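PDB 4E3E: beta-methylmalyl-CoA dehydratase from Chloroflexus aurantiacus, which catalyses the reversible dehydration of (2R,3S)-beta-methylmalyl-CoA to mesaconyl-CoA in the glyoxylate assimilation cycle. Local coordinates for residues H22-T27 against L224-A229; H70-K75 against D103-T108; H128-G131 against E137-L140. All blocks are in the same frame, centred on the assembly; numbering follows the deposited sequence.

In the fold
Each contact reaches the same antiparallel sheet of a hot dog fold, through its neighbouring strands 19-27, 104-116, 122-132 and 138-149. Contact 2 sits between the others, its centre about 7 Å from that of contact 1 and about 8 Å from that of contact 3. Toward contact 1 the join is polar: Lys75 NZ lies 2.8 Å from Gln226 OE1. Toward contact 3 a backbone bond between Thr108 O and Val130 N is joined by apolar packing of Leu105 on Val139 and Val72 on Leu140. Contacts 1 and 2 also meet the second subunit. The probable substrate site is close: the Leu105 and Ile63 side chains are about 7 Å apart, those of Glu137 and Ala97 about 4 Å.

Contact 1 of 3, residues H22-T27 against L224-A229; sequences HATPRT and LYQNTA
The guanidinium of Arg26 is met at its edge by Leu224 and Gln226, with Gln226 OE1 and Leu224 CD1 in its plane and Leu224 O tilted 23° from it. The Gln226 amide stands almost upright to this plane, at 78°. Arg26 NH2 donates to Leu224 O at 2.9 Å, arriving in the plane of the carbonyl, while Arg26 NE makes a weak, bent bond to Gln226 OE1 at 3.0 Å. With CG anti to the backbone N (chi1 175°), bends at chi2 and chi3 turn the guanidinium so that Arg26 NH1 donates to Thr27 O at 2.9 Å; Asp32 forms a salt bridge there. The head is thus held on several sides, and its positive charge probably suits the carbonyl end of helix 215-224.

Gln226 OE1 also accepts from Lys75, and Gln226 NE2 donates to Ser42 O and Ser48 OG of the second subunit, while Thr24 CG2 packs 3.8 Å from that nitrogen. Both ends of the amide are therefore used, fixing its rotation. Gln226, at positive phi, closes helix 215-224 in a Schellman motif, tied here to strand 19-27, at one edge of the hot dog sheet within this chain, beside the dimer interface.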
loop_
_atom_site.group_PDB
_atom_site.type_symbol
_atom_site.label_atom_id
_atom_site.label_comp_id
_atom_site.label_asym_id
_atom_site.label_seq_id
_atom_site.Cartn_x
_atom_site.Cartn_y
_atom_site.Cartn_z
ATOM N N HIS A 22 -13.519 -7.998 21.821
ATOM C CA HIS A 22 -12.379 -8.214 20.978
ATOM C C HIS A 22 -11.231 -7.274 21.183
ATOM O O HIS A 22 -11.403 -6.131 21.531
ATOM C CB HIS A 22 -12.803 -8.252 19.515
ATOM C CG HIS A 22 -13.897 -9.237 19.222
ATOM N ND1 HIS A 22 -13.722 -10.532 19.315
ATOM C CD2 HIS A 22 -15.196 -9.056 18.850
ATOM C CE1 HIS A 22 -14.834 -11.157 19.007
ATOM N NE2 HIS A 22 -15.739 -10.261 18.726
ATOM N N ALA A 23 -10.046 -7.747 20.896
ATOM C CA ALA A 23 -8.850 -6.957 20.991
ATOM C C ALA A 23 -8.663 -5.963 19.856
ATOM O O ALA A 23 -9.329 -6.021 18.871
ATOM C CB ALA A 23 -7.653 -7.864 21.089
ATOM N N THR A 24 -7.699 -5.085 20.013
ATOM C CA THR A 24 -7.246 -4.246 18.939
ATOM C C THR A 24 -8.202 -3.276 18.334
ATOM O O THR A 24 -8.506 -3.338 17.194
ATOM C CB THR A 24 -6.711 -5.111 17.787
ATOM O OG1 THR A 24 -6.133 -6.269 18.323
ATOM C CG2 THR A 24 -5.704 -4.381 17.005
ATOM N N PRO A 25 -8.647 -2.334 19.128
ATOM C CA PRO A 25 -9.412 -1.222 18.616
ATOM C C PRO A 25 -8.585 -0.457 17.602
ATOM O O PRO A 25 -7.400 -0.393 17.696
ATOM C CB PRO A 25 -9.670 -0.383 19.842
ATOM C CG PRO A 25 -8.641 -0.752 20.786
ATOM C CD PRO A 25 -8.273 -2.162 20.520
ATOM N N ARG A 26 -9.235 0.045 16.577
ATOM C CA ARG A 26 -8.544 0.537 15.435
ATOM C C ARG A 26 -8.934 1.916 14.982
ATOM O O ARG A 26 -10.014 2.105 14.531
ATOM C CB ARG A 26 -8.821 -0.439 14.311
ATOM C CG ARG A 26 -8.260 -0.030 12.987
ATOM C CD ARG A 26 -6.795 -0.338 12.918
ATOM N NE ARG A 26 -6.405 -0.788 11.608
ATOM C CZ ARG A 26 -6.311 -0.002 10.566
ATOM N NH1 ARG A 26 -6.551 1.271 10.700
ATOM N NH2 ARG A 26 -5.968 -0.492 9.415
ATOM N N THR A 27 -8.002 2.848 15.032
ATOM C CA THR A 27 -8.193 4.189 14.476
ATOM C C THR A 27 -8.049 4.102 12.964
ATOM O O THR A 27 -7.057 3.563 12.455
ATOM C CB THR A 27 -7.177 5.191 15.043
ATOM O OG1 THR A 27 -7.327 5.248 16.458
ATOM C CG2 THR A 27 -7.385 6.589 14.457
ATOM N N LEU A 224 -4.535 -5.222 6.411
ATOM C CA LEU A 224 -5.099 -3.890 6.684
ATOM C C LEU A 224 -6.263 -4.044 7.669
ATOM O O LEU A 224 -6.468 -3.199 8.554
ATOM C CB LEU A 224 -5.564 -3.209 5.388
ATOM C CG LEU A 224 -6.189 -1.811 5.531
ATOM C CD1 LEU A 224 -5.146 -0.794 5.985
ATOM C CD2 LEU A 224 -6.843 -1.356 4.234
ATOM N N TYR A 225 -7.002 -5.148 7.513
ATOM C CA TYR A 225 -8.149 -5.460 8.362
ATOM C C TYR A 225 -7.725 -6.090 9.692
ATOM O O TYR A 225 -8.576 -6.307 10.573
ATOM C CB TYR A 225 -9.147 -6.386 7.626
ATOM C CG TYR A 225 -9.505 -5.890 6.229
ATOM C CD1 TYR A 225 -9.662 -4.507 5.967
ATOM C CD2 TYR A 225 -9.689 -6.787 5.189
ATOM C CE1 TYR A 225 -9.964 -4.050 4.689
ATOM C CE2 TYR A 225 -10.008 -6.350 3.906
ATOM C CZ TYR A 225 -10.136 -4.993 3.665
ATOM O OH TYR A 225 -10.440 -4.581 2.410
ATOM N N GLN A 226 -6.421 -6.370 9.838
ATOM C CA GLN A 226 -5.885 -7.083 11.020
ATOM C C GLN A 226 -6.690 -8.395 11.233
ATOM O O GLN A 226 -7.062 -8.788 12.344
ATOM C CB GLN A 226 -5.832 -6.141 12.231
ATOM C CG GLN A 226 -4.735 -5.069 12.082
ATOM C CD GLN A 226 -4.951 -3.916 13.037
ATOM O OE1 GLN A 226 -6.056 -3.398 13.125
ATOM N NE2 GLN A 226 -3.905 -3.529 13.786
ATOM N N ASN A 227 -6.974 -9.033 10.104
ATOM C CA ASN A 227 -7.694 -10.302 10.034
ATOM C C ASN A 227 -6.606 -11.366 9.965
ATOM O O ASN A 227 -5.737 -11.311 9.104
ATOM C CB ASN A 227 -8.611 -10.298 8.789
ATOM C CG ASN A 227 -9.251 -11.666 8.472
ATOM O OD1 ASN A 227 -8.728 -12.721 8.811
ATOM N ND2 ASN A 227 -10.402 -11.630 7.797
ATOM N N THR A 228 -6.632 -12.310 10.900
ATOM C CA THR A 228 -5.516 -13.243 11.060
ATOM C C THR A 228 -5.762 -14.655 10.560
ATOM O O THR A 228 -4.920 -15.505 10.829
ATOM C CB THR A 228 -5.136 -13.426 12.536
ATOM O OG1 THR A 228 -6.270 -13.957 13.242
ATOM C CG2 THR A 228 -4.726 -12.087 13.176
ATOM N N ALA A 229 -6.902 -14.928 9.912
ATOM C CA ALA A 229 -7.241 -16.311 9.535
ATOM C C ALA A 229 -6.111 -16.881 8.699
ATOM O O ALA A 229 -5.630 -16.236 7.780
ATOM C CB ALA A 229 -8.590 -16.403 8.796
#

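Contact 2 of 3, residues H70-K75 against D103-T108; sequences HIVFGK and DTLSTT
Val72 on helix 65-80 lies obliquely against Thr107 of strand 104-116, and both its methyls touch this residue. Val72 CG1 lies 3.7 Å from Thr107 OG1 and about as close to Thr107 CG2. Val72 CG2 additionally meets Leu105 CD1 at 4.1 Å, the two side chains crossing at about a right angle. One turn further along the helix, Lys75 comes to the same hydroxyl, nearly perpendicular to Thr107, with Lys75 CG 3.8 Å from Thr107 OG1 and Lys75 CB 4.0 Å from Thr107 CB. Thr107 OG1 thus lies between Val72 and Lys75, 3.7 Å from Val72 CA. Bends at chi2 and chi3 then carry the lysine chain away from the strand, so that the ammonium group is held by Thr24 O and Gln226 OE1 and the strand meets just its aliphatic root.

Thr107 places OG1 anti to its own carbonyl carbon (chi1 -53°), directing the hydroxyl at the helix, where it is buried without a hydrogen-bonding partner in the model. Leu105 and Thr107 both turn toward the helix, as alternate strand residues do, whereas Ser106 faces away and packs on His189 of the second subunit. The axes of the two segments approach to 7.9 Å at an angle of 45°. A long helix lying across the inner side of a curved antiparallel sheet is the hallmark of the hot dog fold.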
loop_
_atom_site.group_PDB
_atom_site.type_symbol
_atom_site.label_atom_id
_atom_site.label_comp_id
_atom_site.label_asym_id
_atom_site.label_seq_id
_atom_site.Cartn_x
_atom_site.Cartn_y
_atom_site.Cartn_z
ATOM N N HIS A 70 -15.059 -4.706 6.874
ATOM C CA HIS A 70 -13.899 -5.606 6.987
ATOM C C HIS A 70 -13.084 -5.406 8.241
ATOM O O HIS A 70 -12.558 -6.349 8.814
ATOM C CB HIS A 70 -13.002 -5.500 5.760
ATOM C CG HIS A 70 -13.708 -5.821 4.468
ATOM N ND1 HIS A 70 -14.572 -6.853 4.358
ATOM C CD2 HIS A 70 -13.666 -5.204 3.221
ATOM C CE1 HIS A 70 -15.053 -6.901 3.100
ATOM N NE2 HIS A 70 -14.499 -5.894 2.404
ATOM N N ILE A 71 -12.990 -4.167 8.694
ATOM C CA ILE A 71 -12.298 -3.885 9.946
ATOM C C ILE A 71 -13.051 -4.449 11.164
ATOM O O ILE A 71 -12.439 -5.120 12.004
ATOM C CB ILE A 71 -11.965 -2.385 10.076
ATOM C CG1 ILE A 71 -10.841 -2.045 9.071
ATOM C CG2 ILE A 71 -11.532 -2.043 11.508
ATOM C CD1 ILE A 71 -10.577 -0.572 8.905
ATOM N N VAL A 72 -14.363 -4.188 11.248
ATOM C CA VAL A 72 -15.221 -4.751 12.304
ATOM C C VAL A 72 -15.151 -6.292 12.269
ATOM O O VAL A 72 -14.892 -6.950 13.297
ATOM C CB VAL A 72 -16.673 -4.220 12.198
ATOM C CG1 VAL A 72 -17.625 -5.023 13.088
ATOM C CG2 VAL A 72 -16.726 -2.740 12.609
ATOM N N PHE A 73 -15.341 -6.857 11.081
ATOM C CA PHE A 73 -15.221 -8.311 10.878
ATOM C C PHE A 73 -13.855 -8.842 11.301
ATOM O O PHE A 73 -13.769 -9.825 12.052
ATOM C CB PHE A 73 -15.530 -8.662 9.418
ATOM C CG PHE A 73 -15.507 -10.144 9.099
ATOM C CD1 PHE A 73 -14.308 -10.835 8.948
ATOM C CD2 PHE A 73 -16.705 -10.837 8.874
ATOM C CE1 PHE A 73 -14.300 -12.199 8.601
ATOM C CE2 PHE A 73 -16.700 -12.183 8.526
ATOM C CZ PHE A 73 -15.495 -12.874 8.392
ATOM N N GLY A 74 -12.789 -8.202 10.826
ATOM C CA GLY A 74 -11.426 -8.627 11.158
ATOM C C GLY A 74 -11.144 -8.750 12.652
ATOM O O GLY A 74 -10.510 -9.706 13.080
ATOM N N LYS A 75 -11.608 -7.780 13.443
ATOM C CA LYS A 75 -11.451 -7.826 14.901
ATOM C C LYS A 75 -12.038 -9.084 15.541
ATOM O O LYS A 75 -11.550 -9.531 16.588
ATOM C CB LYS A 75 -12.126 -6.628 15.579
ATOM C CG LYS A 75 -11.778 -5.283 15.005
ATOM C CD LYS A 75 -10.336 -4.982 15.249
ATOM C CE LYS A 75 -9.613 -4.643 13.959
ATOM N NZ LYS A 75 -8.221 -4.628 14.457
ATOM N N ASP A 103 -11.597 8.409 13.372
ATOM C CA ASP A 103 -12.483 7.649 14.264
ATOM C C ASP A 103 -11.844 6.333 14.654
ATOM O O ASP A 103 -11.052 5.777 13.887
ATOM C CB ASP A 103 -13.849 7.379 13.608
ATOM C CG ASP A 103 -14.715 8.634 13.506
ATOM O OD1 ASP A 103 -14.365 9.662 14.133
ATOM O OD2 ASP A 103 -15.751 8.586 12.798
ATOM N N THR A 104 -12.208 5.835 15.834
ATOM C CA THR A 104 -11.689 4.570 16.335
ATOM C C THR A 104 -12.802 3.557 16.600
ATOM O O THR A 104 -13.750 3.833 17.339
ATOM C CB THR A 104 -10.859 4.799 17.607
ATOM O OG1 THR A 104 -9.835 5.758 17.309
ATOM C CG2 THR A 104 -10.222 3.484 18.114
ATOM N N LEU A 105 -12.653 2.370 16.016
ATOM C CA LEU A 105 -13.663 1.322 16.127
ATOM C C LEU A 105 -13.220 0.210 17.072
ATOM O O LEU A 105 -12.062 -0.230 17.051
ATOM C CB LEU A 105 -14.003 0.738 14.744
ATOM C CG LEU A 105 -14.416 1.707 13.617
ATOM C CD1 LEU A 105 -14.933 0.937 12.413
ATOM C CD2 LEU A 105 -15.445 2.752 14.062
ATOM N N SER A 106 -14.147 -0.220 17.918
ATOM C CA SER A 106 -13.975 -1.447 18.693
ATOM C C SER A 106 -15.190 -2.348 18.495
ATOM O O SER A 106 -16.293 -1.874 18.192
ATOM C CB SER A 106 -13.727 -1.152 20.170
ATOM O OG SER A 106 -14.472 -0.039 20.589
ATOM N N THR A 107 -14.975 -3.644 18.659
ATOM C CA THR A 107 -15.984 -4.635 18.315
ATOM C C THR A 107 -16.233 -5.593 19.483
ATOM O O THR A 107 -15.314 -5.953 20.234
ATOM C CB THR A 107 -15.597 -5.388 17.022
ATOM O OG1 THR A 107 -15.331 -4.433 15.987
ATOM C CG2 THR A 107 -16.749 -6.306 16.545
ATOM N N THR A 108 -17.492 -5.973 19.656
ATOM C CA THR A 108 -17.844 -7.023 20.603
ATOM C C THR A 108 -18.769 -7.956 19.869
ATOM O O THR A 108 -19.487 -7.522 18.965
ATOM C CB THR A 108 -18.576 -6.474 21.835
ATOM O OG1 THR A 108 -19.827 -5.935 21.416
ATOM C CG2 THR A 108 -17.765 -5.375 22.511
#

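Contact 3 of 3, residues H128-G131 against E137-L140; sequences HSVG and EVVL
Gly131 O is gripped by two successive amides of the facing segment 137-140: Val139 N donates to it at 2.9 Å, and Leu140 N adds a weak bond at 3.5 Å. Val138 CA lies 3.4 Å from Gly131 O, a CA-H...O contact. In return Gly131 N donates to Leu140 O at 2.8 Å in a nearly straight bond of 174°, making Gly131 and Leu140 an antiparallel hydrogen-bonded pair.

Val139 CG2 and Val138 CG1 flank the same oxygen. In Val139, chi1 -58° puts CG1 anti to the carbonyl carbon and leaves CG2 between the backbone N and the carbonyl carbon, 3.5 Å from Gly131 O. Val138 CG2 leans across to Val130 CG1 at 4.0 Å, an oblique apolar touch. Leu140 packs on Phe69 and Val72 of helix 65-80, and Val139 on Val68 of the same helix.

The chain turns a corner at Val139. On the other side of residues 137-140, backbone bonds join Val138 to Ala97 and Val139 to Gly96, both of which probably bind substrate. With Val139 and Leu140 together opposite Gly131, the arrangement is a classic beta bulge, set in the hairpin of strands 122-132 and 138-149.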
loop_
_atom_site.group_PDB
_atom_site.type_symbol
_atom_site.label_atom_id
_atom_site.label_comp_id
_atom_site.label_asym_id
_atom_site.label_seq_id
_atom_site.Cartn_x
_atom_site.Cartn_y
_atom_site.Cartn_z
ATOM N N HIS A 128 -23.804 -12.123 17.095
ATOM C CA HIS A 128 -24.199 -10.762 16.805
ATOM C C HIS A 128 -22.988 -9.919 17.094
ATOM O O HIS A 128 -22.589 -9.792 18.254
ATOM C CB HIS A 128 -25.385 -10.365 17.686
ATOM C CG HIS A 128 -25.903 -8.957 17.444
ATOM N ND1 HIS A 128 -26.333 -8.166 18.445
ATOM C CD2 HIS A 128 -26.058 -8.223 16.275
ATOM C CE1 HIS A 128 -26.745 -6.984 17.946
ATOM N NE2 HIS A 128 -26.582 -7.021 16.617
ATOM N N SER A 129 -22.370 -9.365 16.048
ATOM C CA SER A 129 -21.189 -8.487 16.205
ATOM C C SER A 129 -21.564 -7.012 16.067
ATOM O O SER A 129 -22.330 -6.632 15.171
ATOM C CB SER A 129 -20.105 -8.839 15.189
ATOM O OG SER A 129 -19.622 -10.144 15.405
ATOM N N VAL A 130 -21.015 -6.186 16.953
ATOM C CA VAL A 130 -21.369 -4.769 17.029
ATOM C C VAL A 130 -20.084 -3.937 17.064
ATOM O O VAL A 130 -19.210 -4.158 17.920
ATOM C CB VAL A 130 -22.225 -4.504 18.280
ATOM C CG1 VAL A 130 -22.547 -3.009 18.441
ATOM C CG2 VAL A 130 -23.513 -5.338 18.232
ATOM N N GLY A 131 -19.954 -3.005 16.117
ATOM C CA GLY A 131 -18.803 -2.102 16.075
ATOM C C GLY A 131 -19.274 -0.739 16.510
ATOM O O GLY A 131 -20.297 -0.282 16.021
ATOM N N GLU A 137 -21.061 5.176 19.709
ATOM C CA GLU A 137 -22.148 5.060 18.720
ATOM C C GLU A 137 -21.903 3.827 17.860
ATOM O O GLU A 137 -20.783 3.592 17.432
ATOM C CB GLU A 137 -22.196 6.287 17.817
ATOM C CG GLU A 137 -22.386 7.611 18.567
ATOM C CD GLU A 137 -22.235 8.833 17.659
ATOM O OE1 GLU A 137 -21.196 8.978 16.955
ATOM O OE2 GLU A 137 -23.165 9.662 17.651
ATOM N N VAL A 138 -22.954 3.052 17.609
ATOM C CA VAL A 138 -22.875 1.890 16.732
ATOM C C VAL A 138 -22.710 2.383 15.298
ATOM O O VAL A 138 -23.488 3.213 14.831
ATOM C CB VAL A 138 -24.158 1.046 16.871
ATOM C CG1 VAL A 138 -24.182 -0.088 15.858
ATOM C CG2 VAL A 138 -24.307 0.531 18.315
ATOM N N VAL A 139 -21.677 1.887 14.619
ATOM C CA VAL A 139 -21.412 2.238 13.232
ATOM C C VAL A 139 -21.815 1.065 12.349
ATOM O O VAL A 139 -22.070 1.231 11.151
ATOM C CB VAL A 139 -19.927 2.638 13.001
ATOM C CG1 VAL A 139 -19.558 3.836 13.903
ATOM C CG2 VAL A 139 -18.994 1.461 13.227
ATOM N N LEU A 140 -21.889 -0.114 12.961
ATOM C CA LEU A 140 -22.274 -1.324 12.256
ATOM C C LEU A 140 -22.644 -2.413 13.250
ATOM O O LEU A 140 -21.955 -2.615 14.259
ATOM C CB LEU A 140 -21.117 -1.812 11.391
ATOM C CG LEU A 140 -21.254 -3.176 10.696
ATOM C CD1 LEU A 140 -22.397 -3.155 9.686
ATOM C CD2 LEU A 140 -19.939 -3.573 10.033
#